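PDB 5OHU: soluble lytic murein transglycosylase from Pseudomonas aeruginosa, which probably cleaves glycosidic bonds of the peptidoglycan glycan strands as a lytic transglycosylase, turning over cell-wall murein both exolytically and endolytically. Local coordinates for residues F436-L441 and A464-D469; Q444-Y449 and L470-P475. All blocks are in the same frame, centred on the assembly; numbering follows the deposited sequence.

Contact 1: residues F436-L441 and A464-D469; sequences FDRDEL and AQYWDD
R438 reaches from the first turn of helix 438-450 to the Schellman motif that ends helix 454-463, so the start of one helix is tied to the finish of the next in the L domain of this Slt-family enzyme. CG stands anti to the backbone N (chi1 -169°) and the chain runs extended to NE, which lies 2.7 Å from A464 O. That bond is weak despite its length, because the N-H...O angle is only 121° and the N-H points well off the oxygen. NH2 makes a second weak, straighter bond to Q465 O, 3.4 Å away and in the guanidinium plane. Two successive carbonyls of the turn thus face one arginine. NH2 also sits in the plane of the Y466 ring, at its edge, 3.9 Å from CD1.

Next to these polar contacts, L441 CB meets A464 CB at 3.8 Å, and A464 CB packs equally close to R438 O. The methyl group of A464 therefore rests on the first helical turn. Y466 is fixed at its far end, where OH hydrogen-bonds to R392 O.

Around R438 in the chain, D437 and E440 form a capping box that organises the helix start. E440 N donates to D437 OD1 at 3.0 Å, nearly along the C-O axis, and D437 N returns a nearly straight bond of 3.0 Å to E440 OE1, using that oxygen's anti lone pair.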
ATOM      1  N   PHE A 436     -19.816  -0.834   4.305  1.00 49.58           N
ATOM      2  CA  PHE A 436     -20.524   0.304   4.880  1.00 50.80           C
ATOM      3  C   PHE A 436     -20.451   1.522   3.959  1.00 44.97           C
ATOM      4  O   PHE A 436     -19.476   1.721   3.227  1.00 36.87           O
ATOM      5  CB  PHE A 436     -19.940   0.669   6.248  1.00 48.70           C
ATOM      6  CG  PHE A 436     -20.311  -0.277   7.352  1.00 46.26           C
ATOM      7  CD1 PHE A 436     -21.231  -1.298   7.141  1.00 44.17           C
ATOM      8  CD2 PHE A 436     -19.751  -0.129   8.615  1.00 40.49           C
ATOM      9  CE1 PHE A 436     -21.580  -2.160   8.175  1.00 45.66           C
ATOM     10  CE2 PHE A 436     -20.092  -0.987   9.655  1.00 46.13           C
ATOM     11  CZ  PHE A 436     -21.008  -2.005   9.434  1.00 49.30           C
ATOM     12  N   ASP A 437     -21.496   2.351   4.006  1.00 46.78           N
ATOM     13  CA  ASP A 437     -21.456   3.617   3.288  1.00 51.47           C
ATOM     14  C   ASP A 437     -20.869   4.705   4.194  1.00 50.59           C
ATOM     15  O   ASP A 437     -20.458   4.447   5.330  1.00 47.73           O
ATOM     16  CB  ASP A 437     -22.840   3.987   2.734  1.00 49.04           C
ATOM     17  CG  ASP A 437     -23.850   4.366   3.809  1.00 56.50           C
ATOM     18  OD1 ASP A 437     -23.514   4.376   5.007  1.00 54.52           O
ATOM     19  OD2 ASP A 437     -25.003   4.682   3.440  1.00 63.39           O
ATOM     20  N   ARG A 438     -20.841   5.941   3.685  1.00 48.59           N
ATOM     21  CA  ARG A 438     -20.098   7.011   4.347  1.00 45.29           C
ATOM     22  C   ARG A 438     -20.632   7.281   5.747  1.00 46.66           C
ATOM     23  O   ARG A 438     -19.862   7.341   6.713  1.00 44.87           O
ATOM     24  CB  ARG A 438     -20.135   8.285   3.501  1.00 45.48           C
ATOM     25  CG  ARG A 438     -19.171   9.371   3.986  1.00 51.27           C
ATOM     26  CD  ARG A 438     -19.045  10.508   2.981  1.00 54.35           C
ATOM     27  NE  ARG A 438     -18.057  11.500   3.395  1.00 61.41           N
ATOM     28  CZ  ARG A 438     -18.339  12.574   4.127  1.00 68.11           C
ATOM     29  NH1 ARG A 438     -19.584  12.794   4.527  1.00 75.34           N
ATOM     30  NH2 ARG A 438     -17.378  13.427   4.461  1.00 62.25           N
ATOM     31  N   ASP A 439     -21.952   7.447   5.877  1.00 48.54           N
ATOM     32  CA  ASP A 439     -22.537   7.725   7.186  1.00 49.17           C
ATOM     33  C   ASP A 439     -22.300   6.572   8.150  1.00 48.06           C
ATOM     34  O   ASP A 439     -22.039   6.789   9.340  1.00 42.40           O
ATOM     35  CB  ASP A 439     -24.035   7.996   7.053  1.00 63.64           C
ATOM     36  CG  ASP A 439     -24.359   8.978   5.946  1.00 75.85           C
ATOM     37  OD1 ASP A 439     -23.914   8.752   4.798  1.00 81.85           O
ATOM     38  OD2 ASP A 439     -25.058   9.977   6.224  1.00 77.77           O
ATOM     39  N   GLU A 440     -22.396   5.339   7.656  1.00 50.40           N
ATOM     40  CA  GLU A 440     -22.173   4.181   8.510  1.00 51.55           C
ATOM     41  C   GLU A 440     -20.716   4.101   8.944  1.00 40.34           C
ATOM     42  O   GLU A 440     -20.417   3.849  10.117  1.00 33.86           O
ATOM     43  CB  GLU A 440     -22.601   2.911   7.778  1.00 56.09           C
ATOM     44  CG  GLU A 440     -24.111   2.772   7.617  1.00 60.35           C
ATOM     45  CD  GLU A 440     -24.497   1.619   6.707  1.00 69.02           C
ATOM     46  OE1 GLU A 440     -23.798   1.384   5.694  1.00 70.10           O
ATOM     47  OE2 GLU A 440     -25.503   0.944   7.010  1.00 77.30           O
ATOM     48  N   LEU A 441     -19.797   4.316   8.002  1.00 35.64           N
ATOM     49  CA  LEU A 441     -18.381   4.367   8.337  1.00 40.70           C
ATOM     50  C   LEU A 441     -18.110   5.374   9.448  1.00 39.08           C
ATOM     51  O   LEU A 441     -17.311   5.110  10.355  1.00 30.74           O
ATOM     52  CB  LEU A 441     -17.568   4.722   7.094  1.00 42.65           C
ATOM     53  CG  LEU A 441     -17.446   3.640   6.029  1.00 38.89           C
ATOM     54  CD1 LEU A 441     -16.735   4.216   4.837  1.00 34.68           C
ATOM     55  CD2 LEU A 441     -16.697   2.426   6.570  1.00 30.25           C
ATOM     56  N   ALA A 464     -14.261   7.068   5.261  1.00 39.47           N
ATOM     57  CA  ALA A 464     -15.383   7.978   5.090  1.00 35.65           C
ATOM     58  C   ALA A 464     -14.957   9.347   4.575  1.00 51.99           C
ATOM     59  O   ALA A 464     -15.826  10.152   4.217  1.00 56.47           O
ATOM     60  CB  ALA A 464     -16.118   8.133   6.415  1.00 30.36           C
ATOM     61  N   GLN A 465     -13.651   9.629   4.541  1.00 43.65           N
ATOM     62  CA  GLN A 465     -13.131  10.911   4.072  1.00 49.45           C
ATOM     63  C   GLN A 465     -13.738  12.073   4.853  1.00 44.59           C
ATOM     64  O   GLN A 465     -14.024  13.137   4.303  1.00 46.98           O
ATOM     65  CB  GLN A 465     -13.353  11.082   2.568  1.00 57.90           C
ATOM     66  CG  GLN A 465     -12.644  10.028   1.728  1.00 57.62           C
ATOM     67  CD  GLN A 465     -12.244  10.536   0.363  1.00 62.25           C
ATOM     68  OE1 GLN A 465     -11.486  11.499   0.244  1.00 67.67           O
ATOM     69  NE2 GLN A 465     -12.749   9.889  -0.678  1.00 64.51           N
ATOM     70  N   TYR A 466     -13.943  11.860   6.147  1.00 35.23           N
ATOM     71  CA  TYR A 466     -14.430  12.902   7.042  1.00 35.51           C
ATOM     72  C   TYR A 466     -13.255  13.382   7.888  1.00 39.54           C
ATOM     73  O   TYR A 466     -12.934  12.807   8.926  1.00 46.91           O
ATOM     74  CB  TYR A 466     -15.565  12.397   7.913  1.00 34.90           C
ATOM     75  CG  TYR A 466     -16.120  13.502   8.751  1.00 46.10           C
ATOM     76  CD1 TYR A 466     -16.965  14.452   8.195  1.00 54.07           C
ATOM     77  CD2 TYR A 466     -15.773  13.630  10.088  1.00 42.95           C
ATOM     78  CE1 TYR A 466     -17.470  15.487   8.951  1.00 52.22           C
ATOM     79  CE2 TYR A 466     -16.270  14.659  10.852  1.00 46.62           C
ATOM     80  CZ  TYR A 466     -17.119  15.586  10.277  1.00 54.94           C
ATOM     81  OH  TYR A 466     -17.619  16.620  11.031  1.00 65.29           O
ATOM     82  N   TRP A 467     -12.641  14.473   7.461  1.00 32.30           N
ATOM     83  CA  TRP A 467     -11.385  14.914   8.042  1.00 35.82           C
ATOM     84  C   TRP A 467     -11.541  15.874   9.222  1.00 38.88           C
ATOM     85  O   TRP A 467     -10.557  16.107   9.934  1.00 31.07           O
ATOM     86  CB  TRP A 467     -10.540  15.571   6.957  1.00 27.62           C
ATOM     87  CG  TRP A 467     -10.394  14.721   5.737  1.00 34.73           C
ATOM     88  CD1 TRP A 467     -10.833  15.011   4.484  1.00 35.97           C
ATOM     89  CD2 TRP A 467      -9.753  13.437   5.652  1.00 41.45           C
ATOM     90  NE1 TRP A 467     -10.503  13.996   3.617  1.00 44.35           N
ATOM     91  CE2 TRP A 467      -9.838  13.018   4.309  1.00 42.25           C
ATOM     92  CE3 TRP A 467      -9.115  12.604   6.579  1.00 39.58           C
ATOM     93  CZ2 TRP A 467      -9.314  11.798   3.870  1.00 42.16           C
ATOM     94  CZ3 TRP A 467      -8.581  11.393   6.137  1.00 32.19           C
ATOM     95  CH2 TRP A 467      -8.691  11.003   4.798  1.00 37.30           C
ATOM     96  N   ASP A 468     -12.737  16.413   9.463  1.00 33.04           N
ATOM     97  CA  ASP A 468     -12.894  17.474  10.450  1.00 38.42           C
ATOM     98  C   ASP A 468     -12.959  16.973  11.887  1.00 35.78           C
ATOM     99  O   ASP A 468     -12.989  17.797  12.809  1.00 37.87           O
ATOM    100  CB  ASP A 468     -14.147  18.295  10.142  1.00 56.84           C
ATOM    101  CG  ASP A 468     -14.172  18.794   8.717  1.00 68.91           C
ATOM    102  OD1 ASP A 468     -13.179  18.574   7.992  1.00 63.52           O
ATOM    103  OD2 ASP A 468     -15.185  19.407   8.320  1.00 80.35           O
ATOM    104  N   ASP A 469     -12.977  15.664  12.121  1.00 29.64           N
ATOM    105  CA  ASP A 469     -13.016  15.148  13.489  1.00 35.43           C
ATOM    106  C   ASP A 469     -11.582  14.886  13.925  1.00 36.34           C
ATOM    107  O   ASP A 469     -11.013  13.828  13.644  1.00 33.54           O
ATOM    108  CB  ASP A 469     -13.873  13.893  13.596  1.00 37.52           C
ATOM    109  CG  ASP A 469     -14.165  13.509  15.042  1.00 47.20           C
ATOM    110  OD1 ASP A 469     -13.286  13.712  15.907  1.00 44.07           O
ATOM    111  OD2 ASP A 469     -15.276  12.999  15.313  1.00 54.39           O
TER

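Contact 2: residues Q444-Y449 and L470-P475; sequences QARLAY and LDIRFP
With chi1 at -179°, Y449 holds CG anti to its backbone N, and I472 places CG1 anti to its carbonyl carbon (chi1 -67°); these two settings bring the tyrosine ring and the isoleucine chain together between helix 438-450 and the short, weakly bonded helix at about 470-473. I472 CG1 lies over one face of the ring, 4.2 Å from the centroid of Y449 and 28° off the ring normal, a CH-pi contact displaced toward the CG-CD1 side: CG1 is 3.8 Å from Y449 CG. From there the extended chain carries CD1 on to the helix backbone, where it sits 3.7 Å from A445 O and 4.1 Å from A445 CB. A single side chain therefore bridges one turn of helix 438-450, from the A445 methyl and carbonyl to the CB of Y449.

The outer half of the tyrosine ring reaches past I472 to the preceding residue. Y449 CE1 approaches D471 O obliquely at 3.4 Å, and OH comes within 4.1 Å of D471 CB. D471 OD1 takes a hydrogen bond from N391 ND2 and a salt bridge from NZ of K624, the last residue of helix 605-624.

Helix 454-463 lines the same interface, with A457 touching I472 and I461 touching A445. The contact thus joins the later turns of helix 438-450, in the L domain, to the short helix about 470-473. It is made by dispersion and CH-pi packing, I472 laid against the ring and the A445 turn; with the D471 carboxylate paired to K624, its charge probably adds little.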
ATOM      1  N   GLN A 444     -19.347   3.913  12.671  1.00 31.30           N
ATOM      2  CA  GLN A 444     -18.399   2.902  13.128  1.00 34.53           C
ATOM      3  C   GLN A 444     -17.159   3.549  13.740  1.00 38.22           C
ATOM      4  O   GLN A 444     -16.618   3.054  14.739  1.00 30.57           O
ATOM      5  CB  GLN A 444     -18.003   1.988  11.969  1.00 31.34           C
ATOM      6  CG  GLN A 444     -17.424   0.652  12.401  1.00 26.68           C
ATOM      7  CD  GLN A 444     -16.708  -0.062  11.278  1.00 30.77           C
ATOM      8  OE1 GLN A 444     -16.066   0.573  10.443  1.00 33.49           O
ATOM      9  NE2 GLN A 444     -16.814  -1.391  11.244  1.00 33.29           N
ATOM     10  N   ALA A 445     -16.700   4.659  13.150  1.00 29.16           N
ATOM     11  CA  ALA A 445     -15.553   5.372  13.702  1.00 36.21           C
ATOM     12  C   ALA A 445     -15.821   5.827  15.130  1.00 31.78           C
ATOM     13  O   ALA A 445     -14.952   5.699  16.004  1.00 34.65           O
ATOM     14  CB  ALA A 445     -15.191   6.569  12.816  1.00 26.69           C
ATOM     15  N   ARG A 446     -17.023   6.347  15.394  1.00 30.80           N
ATOM     16  CA  ARG A 446     -17.345   6.785  16.750  1.00 36.22           C
ATOM     17  C   ARG A 446     -17.369   5.611  17.719  1.00 36.92           C
ATOM     18  O   ARG A 446     -16.876   5.722  18.846  1.00 37.30           O
ATOM     19  CB  ARG A 446     -18.683   7.524  16.778  1.00 49.99           C
ATOM     20  CG  ARG A 446     -18.968   8.239  18.107  1.00 64.44           C
ATOM     21  CD  ARG A 446     -17.990   9.393  18.351  1.00 77.19           C
ATOM     22  NE  ARG A 446     -17.685   9.578  19.770  1.00 84.92           N
ATOM     23  CZ  ARG A 446     -18.377  10.363  20.590  1.00 88.49           C
ATOM     24  NH1 ARG A 446     -19.421  11.042  20.138  1.00 89.32           N
ATOM     25  NH2 ARG A 446     -18.027  10.466  21.866  1.00 89.42           N
ATOM     26  N   LEU A 447     -17.938   4.476  17.294  1.00 38.47           N
ATOM     27  CA  LEU A 447     -18.055   3.318  18.180  1.00 36.81           C
ATOM     28  C   LEU A 447     -16.684   2.777  18.555  1.00 36.22           C
ATOM     29  O   LEU A 447     -16.427   2.458  19.722  1.00 38.06           O
ATOM     30  CB  LEU A 447     -18.906   2.228  17.517  1.00 34.08           C
ATOM     31  CG  LEU A 447     -20.421   2.460  17.425  1.00 38.37           C
ATOM     32  CD1 LEU A 447     -21.066   1.474  16.462  1.00 41.74           C
ATOM     33  CD2 LEU A 447     -21.087   2.361  18.795  1.00 25.44           C
ATOM     34  N   ALA A 448     -15.786   2.668  17.573  1.00 32.40           N
ATOM     35  CA  ALA A 448     -14.438   2.176  17.840  1.00 31.49           C
ATOM     36  C   ALA A 448     -13.640   3.158  18.698  1.00 35.93           C
ATOM     37  O   ALA A 448     -12.840   2.741  19.544  1.00 35.37           O
ATOM     38  CB  ALA A 448     -13.712   1.899  16.521  1.00 30.97           C
ATOM     39  N   TYR A 449     -13.829   4.465  18.486  1.00 33.13           N
ATOM     40  CA  TYR A 449     -13.151   5.448  19.326  1.00 38.35           C
ATOM     41  C   TYR A 449     -13.565   5.301  20.789  1.00 42.61           C
ATOM     42  O   TYR A 449     -12.715   5.321  21.690  1.00 36.46           O
ATOM     43  CB  TYR A 449     -13.441   6.861  18.815  1.00 38.41           C
ATOM     44  CG  TYR A 449     -12.771   7.970  19.607  1.00 44.07           C
ATOM     45  CD1 TYR A 449     -11.448   8.333  19.360  1.00 49.45           C
ATOM     46  CD2 TYR A 449     -13.464   8.665  20.590  1.00 44.78           C
ATOM     47  CE1 TYR A 449     -10.841   9.352  20.079  1.00 47.10           C
ATOM     48  CE2 TYR A 449     -12.862   9.676  21.312  1.00 43.97           C
ATOM     49  CZ  TYR A 449     -11.559  10.016  21.053  1.00 44.35           C
ATOM     50  OH  TYR A 449     -10.975  11.024  21.777  1.00 55.10           O
ATOM     51  N   LEU A 470     -11.008  15.849  14.637  1.00 38.50           N
ATOM     52  CA  LEU A 470      -9.621  15.777  15.057  1.00 31.51           C
ATOM     53  C   LEU A 470      -9.439  15.049  16.380  1.00 38.36           C
ATOM     54  O   LEU A 470      -8.304  14.723  16.742  1.00 41.09           O
ATOM     55  CB  LEU A 470      -9.045  17.189  15.133  1.00 29.34           C
ATOM     56  CG  LEU A 470      -9.086  17.949  13.799  1.00 29.55           C
ATOM     57  CD1 LEU A 470      -8.310  19.268  13.920  1.00 32.70           C
ATOM     58  CD2 LEU A 470      -8.472  17.108  12.675  1.00 24.43           C
ATOM     59  N   ASP A 471     -10.524  14.787  17.110  1.00 37.21           N
ATOM     60  CA  ASP A 471     -10.424  13.909  18.268  1.00 38.57           C
ATOM     61  C   ASP A 471     -10.180  12.471  17.826  1.00 40.23           C
ATOM     62  O   ASP A 471      -9.281  11.794  18.339  1.00 39.43           O
ATOM     63  CB  ASP A 471     -11.686  14.022  19.124  1.00 50.32           C
ATOM     64  CG  ASP A 471     -11.721  15.310  19.951  1.00 67.73           C
ATOM     65  OD1 ASP A 471     -10.964  16.254  19.624  1.00 68.59           O
ATOM     66  OD2 ASP A 471     -12.506  15.380  20.922  1.00 72.92           O
ATOM     67  N   ILE A 472     -10.949  11.997  16.846  1.00 30.33           N
ATOM     68  CA  ILE A 472     -10.760  10.627  16.386  1.00 28.25           C
ATOM     69  C   ILE A 472      -9.473  10.509  15.588  1.00 22.95           C
ATOM     70  O   ILE A 472      -8.706   9.562  15.772  1.00 33.02           O
ATOM     71  CB  ILE A 472     -11.974  10.152  15.568  1.00 29.67           C
ATOM     72  CG1 ILE A 472     -13.214  10.043  16.461  1.00 30.20           C
ATOM     73  CG2 ILE A 472     -11.673   8.803  14.921  1.00 33.50           C
ATOM     74  CD1 ILE A 472     -14.348   9.295  15.808  1.00 34.89           C
ATOM     75  N   ARG A 473      -9.199  11.472  14.706  1.00 21.15           N
ATOM     76  CA  ARG A 473      -8.035  11.344  13.842  1.00 28.73           C
ATOM     77  C   ARG A 473      -6.723  11.510  14.597  1.00 33.91           C
ATOM     78  O   ARG A 473      -5.680  11.076  14.093  1.00 32.78           O
ATOM     79  CB  ARG A 473      -8.107  12.353  12.691  1.00 24.86           C
ATOM     80  CG  ARG A 473      -9.137  12.004  11.600  1.00 28.28           C
ATOM     81  CD  ARG A 473      -9.074  12.991  10.428  1.00 30.60           C
ATOM     82  NE  ARG A 473      -7.782  12.937   9.744  1.00 31.48           N
ATOM     83  CZ  ARG A 473      -7.153  13.996   9.246  1.00 31.72           C
ATOM     84  NH1 ARG A 473      -7.696  15.198   9.366  1.00 26.95           N
ATOM     85  NH2 ARG A 473      -5.971  13.852   8.643  1.00 30.61           N
ATOM     86  N   PHE A 474      -6.741  12.115  15.785  1.00 31.87           N
ATOM     87  CA  PHE A 474      -5.515  12.441  16.515  1.00 22.53           C
ATOM     88  C   PHE A 474      -5.672  12.105  17.997  1.00 23.89           C
ATOM     89  O   PHE A 474      -5.848  12.978  18.848  1.00 21.76           O
ATOM     90  CB  PHE A 474      -5.131  13.901  16.262  1.00 22.19           C
ATOM     91  CG  PHE A 474      -4.847  14.156  14.816  1.00 28.12           C
ATOM     92  CD1 PHE A 474      -3.700  13.632  14.242  1.00 26.71           C
ATOM     93  CD2 PHE A 474      -5.768  14.796  14.001  1.00 33.82           C
ATOM     94  CE1 PHE A 474      -3.435  13.793  12.893  1.00 25.21           C
ATOM     95  CE2 PHE A 474      -5.505  14.968  12.635  1.00 28.32           C
ATOM     96  CZ  PHE A 474      -4.341  14.456  12.086  1.00 22.07           C
ATOM     97  N   PRO A 475      -5.576  10.823  18.329  1.00 24.04           N
ATOM     98  CA  PRO A 475      -5.696  10.421  19.732  1.00 28.68           C
ATOM     99  C   PRO A 475      -4.561  10.970  20.588  1.00 31.30           C
ATOM    100  O   PRO A 475      -3.462  11.273  20.105  1.00 25.34           O
ATOM    101  CB  PRO A 475      -5.642   8.888  19.668  1.00 28.08           C
ATOM    102  CG  PRO A 475      -5.190   8.546  18.285  1.00 24.47           C
ATOM    103  CD  PRO A 475      -5.572   9.676  17.408  1.00 20.32           C
TER

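Both contacts use helix 438-450, contact 1 at its first turn and contact 2 farther along, and their centres lie 11 Å apart. Neither is fully buried. In contact 1 an exposed arginine meets the carbonyls of a helix-ending turn beside the L441-A464 CB contact, whereas contact 2 relies on apolar and aromatic packing around buried I472. Their second segments run on from each other without a break, 464-469 into 470-475. D469, the N-cap of the short helix about 470-473, accepts from I472 N through OD1, and W467 O, 3.1 Å from R473 NH1, probably accepts a hydrogen bond across the junction. F436 CE2 also packs 3.7 Å from Q444 NE2, joining the two first segments.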